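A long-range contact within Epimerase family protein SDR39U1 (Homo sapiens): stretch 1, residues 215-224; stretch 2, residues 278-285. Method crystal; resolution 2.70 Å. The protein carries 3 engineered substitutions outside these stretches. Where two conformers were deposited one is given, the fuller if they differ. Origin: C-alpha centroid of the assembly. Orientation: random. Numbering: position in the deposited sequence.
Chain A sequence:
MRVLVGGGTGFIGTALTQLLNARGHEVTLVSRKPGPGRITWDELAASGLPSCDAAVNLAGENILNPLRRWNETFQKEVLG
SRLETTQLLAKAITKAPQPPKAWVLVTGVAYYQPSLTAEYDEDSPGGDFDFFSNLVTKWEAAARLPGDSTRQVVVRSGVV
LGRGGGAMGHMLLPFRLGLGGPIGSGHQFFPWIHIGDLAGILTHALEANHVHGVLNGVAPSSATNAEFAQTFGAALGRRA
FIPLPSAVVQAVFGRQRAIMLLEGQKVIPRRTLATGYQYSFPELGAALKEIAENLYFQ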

ATOM      1  N   LEU A 215      10.814   1.558  -4.697  1.00 15.08           N
ATOM      2  CA  LEU A 215      10.498   0.203  -5.127  1.00 14.72           C
ATOM      3  C   LEU A 215       9.001   0.100  -5.433  1.00 14.15           C
ATOM      4  O   LEU A 215       8.168   0.580  -4.672  1.00 14.00           O
ATOM      5  CB  LEU A 215      10.832  -0.802  -4.011  1.00 14.82           C
ATOM      6  CG  LEU A 215      12.257  -0.859  -3.465  1.00 15.53           C
ATOM      7  CD1 LEU A 215      12.325  -1.796  -2.278  1.00 15.78           C
ATOM      8  CD2 LEU A 215      13.211  -1.258  -4.579  1.00 15.95           C
ATOM      9  N   ASN A 216       8.665  -0.518  -6.552  1.00 13.97           N
ATOM     10  CA  ASN A 216       7.258  -0.669  -6.918  1.00 13.52           C
ATOM     11  C   ASN A 216       6.731  -1.913  -6.267  1.00 13.16           C
ATOM     12  O   ASN A 216       7.209  -3.012  -6.549  1.00 13.26           O
ATOM     13  CB  ASN A 216       7.056  -0.727  -8.438  1.00 13.65           C
ATOM     14  CG  ASN A 216       7.130   0.638  -9.098  1.00 14.12           C
ATOM     15  OD1 ASN A 216       6.780   1.661  -8.491  1.00 14.20           O
ATOM     16  ND2 ASN A 216       7.589   0.666 -10.346  1.00 14.62           N
ATOM     17  N   GLY A 217       5.784  -1.731  -5.358  1.00 12.94           N
ATOM     18  CA  GLY A 217       5.171  -2.839  -4.639  1.00 12.75           C
ATOM     19  C   GLY A 217       4.033  -3.487  -5.414  1.00 12.38           C
ATOM     20  O   GLY A 217       2.858  -3.384  -5.028  1.00 12.21           O
ATOM     21  N   VAL A 218       4.398  -4.108  -6.533  1.00 12.39           N
ATOM     22  CA  VAL A 218       3.452  -4.774  -7.433  1.00 12.17           C
ATOM     23  C   VAL A 218       4.002  -6.122  -7.853  1.00 12.40           C
ATOM     24  O   VAL A 218       5.230  -6.305  -7.903  1.00 12.82           O
ATOM     25  CB  VAL A 218       3.131  -3.925  -8.673  1.00 12.25           C
ATOM     26  CG1 VAL A 218       2.480  -2.635  -8.212  1.00 12.23           C
ATOM     27  CG2 VAL A 218       4.366  -3.639  -9.530  1.00 12.72           C
ATOM     28  N   ALA A 219       3.101  -7.074  -8.084  1.00 12.26           N
ATOM     29  CA  ALA A 219       3.489  -8.377  -8.613  1.00 12.65           C
ATOM     30  C   ALA A 219       3.927  -8.115 -10.031  1.00 12.97           C
ATOM     31  O   ALA A 219       3.427  -7.190 -10.666  1.00 12.79           O
ATOM     32  CB  ALA A 219       2.331  -9.364  -8.593  1.00 12.50           C
ATOM     33  N   PRO A 220       4.884  -8.885 -10.535  1.00 13.64           N
ATOM     34  CA  PRO A 220       5.321  -8.683 -11.917  1.00 14.20           C
ATOM     35  C   PRO A 220       4.285  -9.301 -12.830  1.00 14.24           C
ATOM     36  O   PRO A 220       4.512 -10.352 -13.412  1.00 14.90           O
ATOM     37  CB  PRO A 220       6.649  -9.439 -11.980  1.00 15.10           C
ATOM     38  CG  PRO A 220       6.480 -10.539 -10.974  1.00 15.09           C
ATOM     39  CD  PRO A 220       5.581 -10.008  -9.886  1.00 14.16           C
ATOM     40  N   SER A 221       3.147  -8.636 -12.944  1.00 13.68           N
ATOM     41  CA  SER A 221       2.006  -9.170 -13.665  1.00 13.67           C
ATOM     42  C   SER A 221       1.471  -8.092 -14.590  1.00 13.78           C
ATOM     43  O   SER A 221       1.768  -6.913 -14.415  1.00 13.70           O
ATOM     44  CB  SER A 221       0.938  -9.611 -12.652  1.00 13.02           C
ATOM     45  OG  SER A 221      -0.343  -9.777 -13.224  1.00 12.91           O
ATOM     46  N   SER A 222       0.701  -8.502 -15.575  1.00 14.13           N
ATOM     47  CA  SER A 222       0.102  -7.573 -16.535  1.00 14.48           C
ATOM     48  C   SER A 222      -1.424  -7.631 -16.492  1.00 14.13           C
ATOM     49  O   SER A 222      -2.082  -7.312 -17.477  1.00 14.66           O
ATOM     50  CB  SER A 222       0.576  -7.916 -17.957  1.00 15.61           C
ATOM     51  OG  SER A 222       1.961  -7.705 -18.030  1.00 16.10           O
ATOM     52  N   ALA A 223      -1.972  -8.049 -15.362  1.00 13.39           N
ATOM     53  CA  ALA A 223      -3.401  -8.199 -15.248  1.00 13.14           C
ATOM     54  C   ALA A 223      -4.099  -6.917 -15.657  1.00 13.38           C
ATOM     55  O   ALA A 223      -3.644  -5.820 -15.337  1.00 13.39           O
ATOM     56  CB  ALA A 223      -3.806  -8.580 -13.828  1.00 12.47           C
ATOM     57  N   THR A 224      -5.203  -7.082 -16.391  1.00 13.75           N
ATOM     58  CA  THR A 224      -6.203  -6.022 -16.558  1.00 14.06           C
ATOM     59  C   THR A 224      -7.306  -6.290 -15.534  1.00 13.54           C
ATOM     60  O   THR A 224      -7.392  -7.382 -14.983  1.00 13.08           O
ATOM     61  CB  THR A 224      -6.824  -6.018 -17.970  1.00 15.00           C
ATOM     62  OG1 THR A 224      -7.525  -7.255 -18.174  1.00 14.91           O
ATOM     63  CG2 THR A 224      -5.763  -5.809 -19.034  1.00 15.77           C
TER
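Stretch 2 (278-285) QYSFPELG

Stretch 2 lies along the loop that follows the end of a strand in stretch 1, and it does so without any backbone-to-backbone hydrogen bond between them. The two chains run in the same general sense: Tyr-279 reaches Val-218, Ala-219 and Pro-220, Pro-282 lies beside Ala-219 with their CA atoms 5.1 Å apart, and Leu-284 ends against Ala-223. Stretch 2 is loop up to Glu-283, extended at Gln-278 and Tyr-279, bent through Ser-280 to Pro-282 and extended again at Glu-283, before the helix begins at Leu-284. The contact is made by side chains and backbone carbonyls, with two waters bridging the chains; the two stretches bury 319 Å² between them, both sides summed.

Gln-278 makes no contact with stretch 1. Tyr-279 follows with an extended backbone (phi/psi -75/137), its CA-to-CB bond pointing toward stretch 1, and with chi1 in the m well, the ring runs obliquely back past Pro-220, so that its hydroxyl comes to Val-218. It gives more area to the contact than any other residue. Pro-220 CD sits 3.8 Å from the centroid of the Tyr-279 ring and only 2° off its normal, a CH-pi contact almost exactly over the face. At the far end of the ring, Tyr-279 OH donates to Val-218 O at 2.6 Å; the distance is short but the bond is weak. One tyrosine thus combines a packed face with a polar tip that meets a carbonyl just past the strand.

Ser-280 stands clear of stretch 1, and Phe-281, whose ring leads away, offers mainly its backbone: Phe-281 O lies 4.2 Å from Ala-219 CB.

Pro-282 brings the chains together again. Its CB packs 4.0 Å from Pro-220 CD, so the same proline carbon touches both the tyrosine ring and a second proline. Pro-282 O faces the small Ala-219 side chain, 3.7 Å from Ala-219 CB, and accepts a hydrogen bond from water 1, which also donates to Pro-220 O; the water lies 2.4 Å from each of these two oxygens and bridges the carbonyls of the two prolines.

The CA-to-CB bond of Glu-283 points away from stretch 1, and its carboxylate serves its own chain, its OE2 accepting from Gly-285 N at 2.9 Å to cap the helix. The CA-to-CB bond of Leu-284 points toward stretch 1, and its CD2 packs 3.6 Å from Ala-223 CB. Its amide is used as well: Leu-284 N donates to water 2 at 2.7 Å, and that water is 2.8 Å from Ser-221 OG, linking the first turn of the helix to the loop. Gly-285 continues the helix beyond reach of stretch 1.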

ATOM      1  N   GLN A 278      12.207 -12.109  -3.917  1.00 18.32           N
ATOM      2  CA  GLN A 278      11.595 -13.172  -4.698  1.00 18.17           C
ATOM      3  C   GLN A 278      10.159 -13.406  -4.256  1.00 17.96           C
ATOM      4  O   GLN A 278       9.892 -13.685  -3.103  1.00 18.89           O
ATOM      5  CB  GLN A 278      12.430 -14.430  -4.575  1.00 19.59           C
ATOM      6  CG  GLN A 278      13.784 -14.254  -5.248  1.00 19.80           C
ATOM      7  CD  GLN A 278      14.631 -15.511  -5.314  1.00 21.30           C
ATOM      8  OE1 GLN A 278      14.995 -16.064  -4.284  1.00 22.62           O
ATOM      9  NE2 GLN A 278      14.962 -15.961  -6.528  1.00 21.40           N
ATOM     10  N   TYR A 279       9.238 -13.258  -5.203  1.00 16.95           N
ATOM     11  CA  TYR A 279       7.802 -13.235  -4.919  1.00 16.60           C
ATOM     12  C   TYR A 279       7.255 -14.616  -4.603  1.00 17.78           C
ATOM     13  O   TYR A 279       7.618 -15.596  -5.252  1.00 18.48           O
ATOM     14  CB  TYR A 279       7.032 -12.674  -6.114  1.00 15.40           C
ATOM     15  CG  TYR A 279       7.153 -11.186  -6.300  1.00 14.43           C
ATOM     16  CD1 TYR A 279       8.254 -10.629  -6.932  1.00 14.31           C
ATOM     17  CD2 TYR A 279       6.176 -10.334  -5.835  1.00 13.91           C
ATOM     18  CE1 TYR A 279       8.373  -9.267  -7.120  1.00 13.78           C
ATOM     19  CE2 TYR A 279       6.290  -8.967  -6.004  1.00 13.36           C
ATOM     20  CZ  TYR A 279       7.399  -8.444  -6.651  1.00 13.34           C
ATOM     21  OH  TYR A 279       7.503  -7.083  -6.838  1.00 13.12           O
ATOM     22  N   SER A 280       6.403 -14.686  -3.579  1.00 18.31           N
ATOM     23  CA  SER A 280       5.674 -15.919  -3.247  1.00 19.67           C
ATOM     24  C   SER A 280       4.483 -16.133  -4.172  1.00 19.11           C
ATOM     25  O   SER A 280       4.108 -17.265  -4.469  1.00 20.26           O
ATOM     26  CB  SER A 280       5.187 -15.876  -1.808  1.00 20.76           C
ATOM     27  OG  SER A 280       6.283 -15.928  -0.932  1.00 21.88           O
ATOM     28  N   PHE A 281       3.881 -15.034  -4.618  1.00 17.59           N
ATOM     29  CA  PHE A 281       2.668 -15.086  -5.441  1.00 17.14           C
ATOM     30  C   PHE A 281       2.773 -14.097  -6.616  1.00 15.69           C
ATOM     31  O   PHE A 281       2.023 -13.134  -6.705  1.00 14.77           O
ATOM     32  CB  PHE A 281       1.431 -14.777  -4.570  1.00 17.26           C
ATOM     33  CG  PHE A 281       1.262 -15.696  -3.400  1.00 19.03           C
ATOM     34  CD1 PHE A 281       0.746 -16.972  -3.572  1.00 20.48           C
ATOM     35  CD2 PHE A 281       1.612 -15.290  -2.122  1.00 19.60           C
ATOM     36  CE1 PHE A 281       0.606 -17.836  -2.488  1.00 22.49           C
ATOM     37  CE2 PHE A 281       1.472 -16.140  -1.042  1.00 21.60           C
ATOM     38  CZ  PHE A 281       0.975 -17.413  -1.225  1.00 23.04           C
ATOM     39  N   PRO A 282       3.718 -14.335  -7.521  1.00 15.75           N
ATOM     40  CA  PRO A 282       3.879 -13.431  -8.667  1.00 14.79           C
ATOM     41  C   PRO A 282       2.767 -13.502  -9.734  1.00 14.77           C
ATOM     42  O   PRO A 282       2.569 -12.547 -10.464  1.00 14.05           O
ATOM     43  CB  PRO A 282       5.201 -13.916  -9.295  1.00 15.39           C
ATOM     44  CG  PRO A 282       5.261 -15.350  -8.951  1.00 16.79           C
ATOM     45  CD  PRO A 282       4.686 -15.439  -7.562  1.00 16.96           C
ATOM     46  N   GLU A 283       2.089 -14.638  -9.812  1.00 15.84           N
ATOM     47  CA  GLU A 283       1.062 -14.861 -10.825  0.50 16.25           C
ATOM     48  C   GLU A 283      -0.304 -14.689 -10.153  1.00 16.05           C
ATOM     49  O   GLU A 283      -0.526 -15.150  -9.032  1.00 16.50           O
ATOM     50  CB  GLU A 283       1.225 -16.241 -11.494  0.50 18.01           C
ATOM     51  CG  GLU A 283       0.445 -16.425 -12.812  0.50 18.84           C
ATOM     52  CD  GLU A 283      -0.971 -16.986 -12.630  0.50 19.68           C
ATOM     53  OE1 GLU A 283      -1.112 -18.106 -12.054  0.50 21.05           O
ATOM     54  OE2 GLU A 283      -1.944 -16.311 -13.058  0.50 19.19           O
ATOM     55  N   LEU A 284      -1.223 -14.005 -10.831  1.00 15.57           N
ATOM     56  CA  LEU A 284      -2.497 -13.614 -10.214  1.00 15.27           C
ATOM     57  C   LEU A 284      -3.351 -14.788  -9.775  1.00 16.64           C
ATOM     58  O   LEU A 284      -3.983 -14.753  -8.720  1.00 16.74           O
ATOM     59  CB  LEU A 284      -3.303 -12.711 -11.165  1.00 14.78           C
ATOM     60  CG  LEU A 284      -4.589 -12.077 -10.618  1.00 14.40           C
ATOM     61  CD1 LEU A 284      -4.377 -11.268  -9.338  1.00 13.55           C
ATOM     62  CD2 LEU A 284      -5.133 -11.217 -11.749  1.00 14.16           C
ATOM     63  N   GLY A 285      -3.411 -15.811 -10.611  1.00 18.01           N
ATOM     64  CA  GLY A 285      -4.135 -17.030 -10.285  1.00 19.78           C
ATOM     65  C   GLY A 285      -3.677 -17.623  -8.976  1.00 20.36           C
ATOM     66  O   GLY A 285      -4.482 -17.980  -8.146  1.00 21.20           O
TER
HETATM   67  O   HOH W   1       2.905 -12.071 -12.809  1.00  2.00           O
HETATM   68  O   HOH W   2      -0.038 -12.490 -12.775  1.00  2.00           O